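Local coordinates for RimK-related lysine biosynthesis protein (Thermococcus kodakarensis, PDB 5K2M), which probably acts as an ATP-dependent, magnesium-requiring ligase of the RimK family, LysX subfamily, in amino-acid biosynthesis, at residues A227-E232 with L238-N243; L30-L35 with I48-H53; E146-K149 with L155-I158. All blocks are in the same frame, centred on the assembly; numbering follows the deposited sequence.

Contact 1: A227-E232 with L238-N243. With MG (magnesium ion), chain R; MG (magnesium ion), chain Q; ADP (adenosine-5'-diphosphate), chain O.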
loop_
_atom_site.group_PDB
_atom_site.type_symbol
_atom_site.label_atom_id
_atom_site.label_comp_id
_atom_site.label_asym_id
_atom_site.label_seq_id
_atom_site.Cartn_x
_atom_site.Cartn_y
_atom_site.Cartn_z
ATOM N N ALA A 227 50.779 3.503 11.221
ATOM C CA ALA A 227 51.790 3.182 12.217
ATOM C C ALA A 227 51.945 1.683 12.225
ATOM O O ALA A 227 50.989 0.957 12.456
ATOM C CB ALA A 227 51.387 3.676 13.590
ATOM N N ILE A 228 53.161 1.233 11.977
ATOM C CA ILE A 228 53.451 -0.168 11.810
ATOM C C ILE A 228 54.248 -0.653 13.018
ATOM O O ILE A 228 55.121 0.065 13.504
ATOM C CB ILE A 228 54.241 -0.374 10.507
ATOM C CG1 ILE A 228 53.443 0.228 9.340
ATOM C CG2 ILE A 228 54.522 -1.862 10.284
ATOM C CD1 ILE A 228 54.252 0.500 8.104
ATOM N N ASP A 229 53.910 -1.848 13.514
ATOM C CA ASP A 229 54.627 -2.495 14.626
ATOM C C ASP A 229 55.497 -3.649 14.125
ATOM O O ASP A 229 54.984 -4.584 13.514
ATOM C CB ASP A 229 53.654 -3.088 15.638
ATOM C CG ASP A 229 52.783 -2.046 16.317
ATOM O OD1 ASP A 229 52.620 -0.932 15.784
ATOM O OD2 ASP A 229 52.239 -2.368 17.397
ATOM N N ILE A 230 56.792 -3.603 14.430
ATOM C CA ILE A 230 57.749 -4.597 13.950
ATOM C C ILE A 230 58.465 -5.263 15.139
ATOM O O ILE A 230 58.744 -4.605 16.139
ATOM C CB ILE A 230 58.758 -3.935 12.976
ATOM C CG1 ILE A 230 58.045 -3.524 11.682
ATOM C CG2 ILE A 230 59.916 -4.867 12.653
ATOM C CD1 ILE A 230 58.823 -2.551 10.811
ATOM N N PHE A 231 58.729 -6.568 15.033
ATOM C CA PHE A 231 59.483 -7.304 16.051
ATOM C C PHE A 231 60.836 -7.756 15.528
ATOM O O PHE A 231 60.937 -8.263 14.409
ATOM C CB PHE A 231 58.764 -8.585 16.481
ATOM C CG PHE A 231 57.389 -8.386 17.067
ATOM C CD1 PHE A 231 56.946 -7.151 17.508
ATOM C CD2 PHE A 231 56.544 -9.486 17.206
ATOM C CE1 PHE A 231 55.696 -7.010 18.062
ATOM C CE2 PHE A 231 55.285 -9.351 17.758
ATOM C CZ PHE A 231 54.858 -8.106 18.188
ATOM N N GLU A 232 61.867 -7.596 16.352
ATOM C CA GLU A 232 63.150 -8.256 16.119
ATOM C C GLU A 232 63.081 -9.646 16.733
ATOM O O GLU A 232 62.617 -9.800 17.861
ATOM C CB GLU A 232 64.303 -7.470 16.751
ATOM C CG GLU A 232 64.474 -6.069 16.176
ATOM C CD GLU A 232 65.191 -5.124 17.118
ATOM O OE1 GLU A 232 64.592 -4.718 18.141
ATOM O OE2 GLU A 232 66.353 -4.779 16.830
ATOM N N LEU A 238 60.019 -9.076 11.811
ATOM C CA LEU A 238 58.676 -9.546 11.476
ATOM C C LEU A 238 57.702 -8.396 11.671
ATOM O O LEU A 238 57.817 -7.637 12.643
ATOM C CB LEU A 238 58.258 -10.707 12.391
ATOM C CG LEU A 238 59.261 -11.843 12.599
ATOM C CD1 LEU A 238 58.964 -12.617 13.872
ATOM C CD2 LEU A 238 59.283 -12.769 11.387
ATOM N N VAL A 239 56.738 -8.283 10.762
ATOM C CA VAL A 239 55.688 -7.287 10.889
ATOM C C VAL A 239 54.564 -7.897 11.708
ATOM O O VAL A 239 54.077 -8.968 11.387
ATOM C CB VAL A 239 55.155 -6.833 9.524
ATOM C CG1 VAL A 239 54.051 -5.798 9.712
ATOM C CG2 VAL A 239 56.291 -6.264 8.687
ATOM N N ASN A 240 54.169 -7.214 12.772
ATOM C CA ASN A 240 53.185 -7.745 13.695
ATOM C C ASN A 240 51.799 -7.216 13.358
ATOM O O ASN A 240 50.842 -7.978 13.186
ATOM C CB ASN A 240 53.549 -7.377 15.132
ATOM C CG ASN A 240 52.425 -7.680 16.105
ATOM O OD1 ASN A 240 51.864 -8.771 16.087
ATOM N ND2 ASN A 240 52.081 -6.713 16.948
ATOM N N GLU A 241 51.723 -5.900 13.238
ATOM C CA GLU A 241 50.468 -5.199 13.177
ATOM C C GLU A 241 50.635 -3.878 12.444
ATOM O O GLU A 241 51.730 -3.338 12.397
ATOM C CB GLU A 241 50.071 -4.907 14.614
ATOM C CG GLU A 241 48.694 -4.362 14.747
ATOM C CD GLU A 241 48.512 -3.466 15.937
ATOM O OE1 GLU A 241 49.485 -3.014 16.586
ATOM O OE2 GLU A 241 47.344 -3.181 16.186
ATOM N N VAL A 242 49.542 -3.361 11.894
ATOM C CA VAL A 242 49.481 -1.989 11.380
ATOM C C VAL A 242 48.308 -1.282 12.076
ATOM O O VAL A 242 47.379 -1.943 12.520
ATOM C CB VAL A 242 49.341 -1.964 9.841
ATOM C CG1 VAL A 242 50.558 -2.618 9.185
ATOM C CG2 VAL A 242 48.075 -2.673 9.387
ATOM N N ASN A 243 48.363 0.046 12.183
ATOM C CA ASN A 243 47.376 0.820 12.951
ATOM C C ASN A 243 46.916 2.046 12.172
ATOM O O ASN A 243 47.740 2.894 11.849
ATOM C CB ASN A 243 47.998 1.285 14.253
ATOM C CG ASN A 243 48.333 0.145 15.183
ATOM O OD1 ASN A 243 47.462 -0.360 15.905
ATOM N ND2 ASN A 243 49.608 -0.258 15.198
HETATM MG MG MG R . 47.463 -1.698 17.415
HETATM MG MG MG Q . 50.609 -2.549 18.569
HETATM P PB ADP O . 47.928 -3.740 20.060
HETATM O O1B ADP O . 49.158 -2.889 20.213
HETATM O O2B ADP O . 47.125 -3.901 21.328
HETATM O O3B ADP O . 47.039 -3.391 18.892
HETATM P PA ADP O . 49.946 -5.705 19.390
HETATM O O1A ADP O . 50.733 -4.574 18.759
HETATM O O2A ADP O . 49.849 -6.958 18.580
HETATM O O3A ADP O . 48.463 -5.246 19.800
HETATM O "O5'" ADP O . 50.591 -6.079 20.809
HETATM C "C5'" ADP O . 50.994 -5.085 21.724
HETATM C "C4'" ADP O . 52.429 -5.334 22.156
HETATM O "O4'" ADP O . 52.522 -6.617 22.785
HETATM C "C3'" ADP O . 53.451 -5.332 21.030
HETATM O "O3'" ADP O . 53.966 -4.015 20.778
HETATM C "C2'" ADP O . 54.507 -6.270 21.581
HETATM O "O2'" ADP O . 55.394 -5.609 22.481
HETATM C "C1'" ADP O . 53.722 -7.272 22.392
HETATM N N9 ADP O . 53.389 -8.444 21.571
HETATM C C8 ADP O . 52.274 -8.614 20.830
HETATM N N7 ADP O . 52.284 -9.791 20.180
HETATM C C5 ADP O . 53.446 -10.388 20.501
HETATM C C6 ADP O . 54.091 -11.661 20.183
HETATM N N6 ADP O . 53.490 -12.545 19.358
HETATM N N1 ADP O . 55.296 -11.901 20.737
HETATM C C2 ADP O . 55.905 -11.031 21.555
HETATM N N3 ADP O . 55.381 -9.854 21.895
HETATM C C4 ADP O . 54.174 -9.493 21.411
HETATM O O HOH W 1 52.121 -2.267 20.075
HETATM O O HOH W 2 45.276 -1.661 17.115
#

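Contact 2: L30-L35 with I48-H53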
loop_
_atom_site.group_PDB
_atom_site.type_symbol
_atom_site.label_atom_id
_atom_site.label_comp_id
_atom_site.label_asym_id
_atom_site.label_seq_id
_atom_site.Cartn_x
_atom_site.Cartn_y
_atom_site.Cartn_z
ATOM N N LEU A 30 35.451 18.888 14.127
ATOM C CA LEU A 30 34.188 18.179 14.201
ATOM C C LEU A 30 34.236 17.190 15.333
ATOM O O LEU A 30 34.736 16.082 15.178
ATOM C CB LEU A 30 33.903 17.446 12.898
ATOM C CG LEU A 30 33.735 18.341 11.676
ATOM C CD1 LEU A 30 34.171 17.580 10.440
ATOM C CD2 LEU A 30 32.303 18.831 11.550
ATOM N N HIS A 31 33.721 17.593 16.482
ATOM C CA HIS A 31 33.497 16.637 17.532
ATOM C C HIS A 31 32.382 15.685 17.085
ATOM O O HIS A 31 31.588 16.001 16.199
ATOM C CB HIS A 31 33.127 17.323 18.843
ATOM C CG HIS A 31 33.015 16.369 19.983
ATOM N ND1 HIS A 31 31.828 16.127 20.636
ATOM C CD2 HIS A 31 33.930 15.539 20.541
ATOM C CE1 HIS A 31 32.023 15.213 21.573
ATOM N NE2 HIS A 31 33.289 14.837 21.530
ATOM N N GLU A 32 32.346 14.518 17.700
ATOM C CA GLU A 32 31.309 13.525 17.456
ATOM C C GLU A 32 29.876 14.055 17.559
ATOM O O GLU A 32 29.016 13.656 16.776
ATOM C CB GLU A 32 31.532 12.335 18.384
ATOM C CG GLU A 32 32.726 11.538 17.918
ATOM C CD GLU A 32 33.169 10.437 18.855
ATOM O OE1 GLU A 32 32.872 10.480 20.070
ATOM O OE2 GLU A 32 33.851 9.527 18.348
ATOM N N ASP A 33 29.639 14.979 18.488
ATOM C CA ASP A 33 28.348 15.659 18.599
ATOM C C ASP A 33 27.956 16.391 17.315
ATOM O O ASP A 33 26.778 16.560 17.041
ATOM C CB ASP A 33 28.344 16.668 19.756
ATOM C CG ASP A 33 28.479 16.014 21.129
ATOM O OD1 ASP A 33 28.537 14.758 21.245
ATOM O OD2 ASP A 33 28.527 16.784 22.110
ATOM N N ASP A 34 28.944 16.842 16.552
ATOM C CA ASP A 34 28.714 17.553 15.285
ATOM C C ASP A 34 28.457 16.631 14.089
ATOM O O ASP A 34 28.239 17.119 12.970
ATOM C CB ASP A 34 29.932 18.429 14.948
ATOM C CG ASP A 34 30.261 19.421 16.045
ATOM O OD1 ASP A 34 29.312 20.073 16.540
ATOM O OD2 ASP A 34 31.459 19.535 16.411
ATOM N N LEU A 35 28.499 15.315 14.301
ATOM C CA LEU A 35 28.343 14.369 13.203
ATOM C C LEU A 35 26.934 13.801 13.150
ATOM O O LEU A 35 26.522 13.049 14.025
ATOM C CB LEU A 35 29.367 13.245 13.336
ATOM C CG LEU A 35 30.829 13.709 13.336
ATOM C CD1 LEU A 35 31.759 12.576 13.732
ATOM C CD2 LEU A 35 31.209 14.304 11.982
ATOM N N ILE A 48 40.425 11.663 9.957
ATOM C CA ILE A 48 39.657 10.874 10.919
ATOM C C ILE A 48 40.509 10.581 12.156
ATOM O O ILE A 48 41.494 9.848 12.062
ATOM C CB ILE A 48 39.202 9.554 10.272
ATOM C CG1 ILE A 48 38.321 9.833 9.049
ATOM C CG2 ILE A 48 38.455 8.671 11.278
ATOM C CD1 ILE A 48 36.942 10.383 9.360
ATOM N N ARG A 49 40.134 11.148 13.305
ATOM C CA ARG A 49 40.929 10.996 14.527
ATOM C C ARG A 49 40.132 10.541 15.766
ATOM O O ARG A 49 40.625 10.682 16.889
ATOM C CB ARG A 49 41.676 12.293 14.834
ATOM C CG ARG A 49 42.639 12.735 13.742
ATOM C CD ARG A 49 43.801 11.764 13.574
ATOM N NE ARG A 49 44.544 11.617 14.818
ATOM C CZ ARG A 49 45.647 10.888 14.963
ATOM N NH1 ARG A 49 46.231 10.826 16.154
ATOM N NH2 ARG A 49 46.175 10.232 13.932
ATOM N N ASN A 50 38.950 9.952 15.565
ATOM C CA ASN A 50 38.120 9.482 16.685
ATOM C C ASN A 50 38.913 8.441 17.514
ATOM O O ASN A 50 39.550 7.567 16.939
ATOM C CB ASN A 50 36.820 8.813 16.202
ATOM C CG ASN A 50 35.993 9.664 15.232
ATOM O OD1 ASN A 50 34.824 9.947 15.494
ATOM N ND2 ASN A 50 36.558 10.001 14.086
ATOM N N VAL A 51 38.867 8.504 18.847
ATOM C CA VAL A 51 39.592 7.511 19.668
ATOM C C VAL A 51 39.015 6.089 19.518
ATOM O O VAL A 51 39.751 5.101 19.545
ATOM C CB VAL A 51 39.640 7.918 21.157
ATOM C CG1 VAL A 51 40.349 6.861 21.988
ATOM C CG2 VAL A 51 40.383 9.231 21.309
ATOM N N SER A 52 37.701 5.987 19.357
ATOM C CA SER A 52 37.072 4.702 19.137
ATOM C C SER A 52 37.339 4.249 17.702
ATOM O O SER A 52 37.041 4.972 16.739
ATOM C CB SER A 52 35.565 4.783 19.397
ATOM O OG SER A 52 34.888 3.703 18.800
ATOM N N HIS A 53 37.886 3.046 17.573
ATOM C CA HIS A 53 38.177 2.476 16.273
ATOM C C HIS A 53 36.922 2.339 15.401
ATOM O O HIS A 53 36.952 2.621 14.201
ATOM C CB HIS A 53 38.838 1.104 16.425
ATOM C CG HIS A 53 38.864 0.320 15.152
ATOM N ND1 HIS A 53 39.630 0.694 14.073
ATOM C CD2 HIS A 53 38.183 -0.788 14.768
ATOM C CE1 HIS A 53 39.439 -0.162 13.085
ATOM N NE2 HIS A 53 38.566 -1.070 13.482
#

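Contact 3: E146-K149 with L155-I158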
loop_
_atom_site.group_PDB
_atom_site.type_symbol
_atom_site.label_atom_id
_atom_site.label_comp_id
_atom_site.label_asym_id
_atom_site.label_seq_id
_atom_site.Cartn_x
_atom_site.Cartn_y
_atom_site.Cartn_z
ATOM N N GLU A 146 37.784 -19.670 28.172
ATOM C CA GLU A 146 36.622 -19.583 29.083
ATOM C C GLU A 146 36.176 -18.138 29.244
ATOM O O GLU A 146 34.989 -17.832 29.192
ATOM C CB GLU A 146 36.933 -20.158 30.482
ATOM C CG GLU A 146 36.409 -21.563 30.746
ATOM C CD GLU A 146 34.883 -21.652 30.748
ATOM O OE1 GLU A 146 34.223 -21.127 31.685
ATOM O OE2 GLU A 146 34.352 -22.261 29.794
ATOM N N HIS A 147 37.127 -17.244 29.453
ATOM C CA HIS A 147 36.774 -15.833 29.632
ATOM C C HIS A 147 36.267 -15.183 28.351
ATOM O O HIS A 147 35.267 -14.475 28.388
ATOM C CB HIS A 147 37.928 -15.053 30.261
ATOM C CG HIS A 147 38.176 -15.437 31.682
ATOM N ND1 HIS A 147 37.863 -14.616 32.745
ATOM C CD2 HIS A 147 38.641 -16.586 32.222
ATOM C CE1 HIS A 147 38.156 -15.235 33.873
ATOM N NE2 HIS A 147 38.627 -16.431 33.584
ATOM N N ARG A 148 36.922 -15.440 27.223
ATOM C CA ARG A 148 36.454 -14.910 25.940
ATOM C C ARG A 148 35.020 -15.351 25.635
ATOM O O ARG A 148 34.206 -14.564 25.161
ATOM C CB ARG A 148 37.367 -15.358 24.809
ATOM C CG ARG A 148 38.746 -14.736 24.844
ATOM C CD ARG A 148 38.723 -13.265 24.493
ATOM N NE ARG A 148 40.034 -12.905 23.975
ATOM C CZ ARG A 148 40.433 -13.143 22.723
ATOM N NH1 ARG A 148 41.669 -12.813 22.376
ATOM N NH2 ARG A 148 39.606 -13.691 21.816
ATOM N N LYS A 149 34.737 -16.616 25.913
ATOM C CA LYS A 149 33.417 -17.214 25.742
ATOM C C LYS A 149 32.316 -16.386 26.410
ATOM O O LYS A 149 31.296 -16.097 25.785
ATOM C CB LYS A 149 33.448 -18.633 26.325
ATOM C CG LYS A 149 32.126 -19.386 26.416
ATOM C CD LYS A 149 32.250 -20.532 27.421
ATOM C CE LYS A 149 31.317 -21.694 27.117
ATOM N NZ LYS A 149 29.883 -21.316 27.241
ATOM N N LEU A 155 32.779 -10.476 18.506
ATOM C CA LEU A 155 34.179 -10.370 18.072
ATOM C C LEU A 155 35.218 -11.096 18.939
ATOM O O LEU A 155 36.264 -11.488 18.424
ATOM C CB LEU A 155 34.584 -8.898 17.896
ATOM C CG LEU A 155 34.656 -8.286 16.486
ATOM C CD1 LEU A 155 33.897 -9.043 15.398
ATOM C CD2 LEU A 155 34.210 -6.837 16.556
ATOM N N TYR A 156 34.947 -11.280 20.229
ATOM C CA TYR A 156 35.854 -12.054 21.064
ATOM C C TYR A 156 35.741 -13.536 20.769
ATOM O O TYR A 156 36.483 -14.313 21.338
ATOM C CB TYR A 156 35.584 -11.832 22.553
ATOM C CG TYR A 156 35.921 -10.454 23.026
ATOM C CD1 TYR A 156 37.165 -9.906 22.771
ATOM C CD2 TYR A 156 35.005 -9.696 23.746
ATOM C CE1 TYR A 156 37.489 -8.632 23.202
ATOM C CE2 TYR A 156 35.325 -8.421 24.189
ATOM C CZ TYR A 156 36.570 -7.896 23.914
ATOM O OH TYR A 156 36.917 -6.626 24.321
ATOM N N GLY A 157 34.788 -13.923 19.921
ATOM C CA GLY A 157 34.665 -15.296 19.451
ATOM C C GLY A 157 35.472 -15.591 18.188
ATOM O O GLY A 157 35.424 -16.705 17.665
ATOM N N ILE A 158 36.193 -14.595 17.678
ATOM C CA ILE A 158 37.173 -14.816 16.621
ATOM C C ILE A 158 38.523 -14.949 17.324
ATOM O O ILE A 158 39.031 -13.988 17.924
ATOM C CB ILE A 158 37.200 -13.650 15.617
ATOM C CG1 ILE A 158 35.779 -13.287 15.172
ATOM C CG2 ILE A 158 38.075 -13.996 14.421
ATOM C CD1 ILE A 158 34.969 -14.427 14.594
HETATM O O HOH W 3 41.569 -13.691 19.557
#

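Contact 1: A227-E232 with L238-N243
Asp229 and Glu241 face each other in the ATP-grasp hairpin that supplies part of the magnesium and ADP site. They form an antiparallel hydrogen-bonded pair, with Asp229 N donating to Glu241 O at 2.9 Å. Their side chains run side by side, but the carboxylate planes stand 89° apart. Asp229 OD2 binds one magnesium ion at 2.0 Å. Glu241 OE1 reaches that same ion at 2.3 Å and also bridges to the second. Glu241 OE2 grips the second ion at 1.9 Å, and Asn243 OD1 joins it there at 2.0 Å. The Glu241 chain is extended, with CG anti to the backbone N (chi1 -171°), which carries its carboxylate out to both metals. ADP phosphate oxygens bind each ion. Arg173 forms a salt bridge with Asp229 OD1, and Lys83 donates to Glu241 OE2.

The register slips here by one residue, a classic beta bulge: Asn240 and Glu241 both face Asp229. Asn240 uses ND2 to donate to ADP O2A at 2.8 Å, almost straight at 170°. Its CB sits over one face of the Phe231 ring, 3.7 Å from the centroid, in a CH-pi contact. Phe231 CE2 in turn approaches ADP C5 at 3.5 Å. On the other face of the sheet, Ile228 CG2 meets Val239 CG1, while Ile228 CG1 lies alongside Val242 CG1.

Contact 2: L30-L35 with I48-H53
Glu32 reaches across to Asn50 where two strands of the N-terminal parallel sheet run out into loops. The strands are 26-31 and 45-49, and strand 2-7 lies between them. The backbones therefore stay well apart, with Glu32 CA and Asn50 CA 8.0 Å from each other. The gap is bridged by side chains. Glu32 CG lies beside its backbone N (chi1 -73°), and from there the chain is extended (chi2 172°), so that the carboxylate arrives at Asn50. Glu32 OE2 comes within 3.7 Å of Asn50 CB. It also lies 3.0 Å from the modelled Asn50 OD1, but the amide is probably turned over, and the identity of the facing atom is uncertain. The carboxylate and amide planes are inclined by 38°. Leu35 CD1 only brushes the amide, 4.4 Å from the modelled Asn50 OD1.

This small buried meeting is the close part. Away from it the segments part: Asp33 and Asp34, partly exposed on a short 3-10 turn, do not touch 48-53. The turn is held by its own backbone, with Asp34 N donating to His31 O at 2.8 Å. Asp33 OD1 is hydrogen-bonded to Ser104 of a second subunit. Two residues past Asn50, Ser52 is the N-cap of helix 53-65, its OG bonding to Lys55 N.

Glu32 OE2 also has a weak hydrogen bond with Thr8 OG1, and Glu32 OE1 a long, weak ion pair with Lys55. Burial would favour the protonated acid and the distant Lys55 the ionised one, so any charge on this carboxylate probably has only weak support.

Contact 3: E146-K149 with L155-I158
Arg148, near the end of helix 138-150, folds its side chain against Tyr156 in the loop that leads to strand 159-163. The arginine is bent rather than stretched. CG lies beside the backbone N (chi1 -69°) and the chain turns again at chi2 (-71°), which curls it round Tyr156 O. Arg148 CD packs on Tyr156 CB at 4.0 Å. The two side chains cross at about a right angle.

Beyond the bend, Arg148 NH2 donates to Tyr156 O at 3.2 Å. The carbonyl oxygen lies at the guanidinium edge, close to its plane, but the bond is bent, with 146° at the hydrogen. Arg148 NH1 donates to a water at 3.0 Å. That water lies 3.0 Å from Ile158 O and can donate to it. Tyr156 points its hydroxyl elsewhere, to an acidic side chain of another protein's chain. Arg148 also packs on His147 of a third subunit.

With an alanine here, Tyr156 O would probably lose its guanidinium donor and the loop its possible water link to the helix. One cationic group thus serves one backbone carbonyl directly and can reach a second through water, so the helix-to-loop tie rests here on main-chain acceptors.

Overall arrangement
From the N terminus, contact 2 comes first. It closes a connection of 12 residues and ties the ends of strands 26-31 and 45-49 in the parallel sheet. Contact 3 follows, closing five residues where helix 138-150 turns toward strand 159-163 of a separate antiparallel sheet. Contact 1 comes last and also spans five residues, across the hairpin of strands 225-233 and 236-243. The three lie in series; none nests in or crosses another. Contacts 1 and 3 both fall within the ATP-grasp range, with centres about 24 Å apart. Contact 2 lies away from the nucleotide site. Both contacts 2 and 3 touch the second subunit.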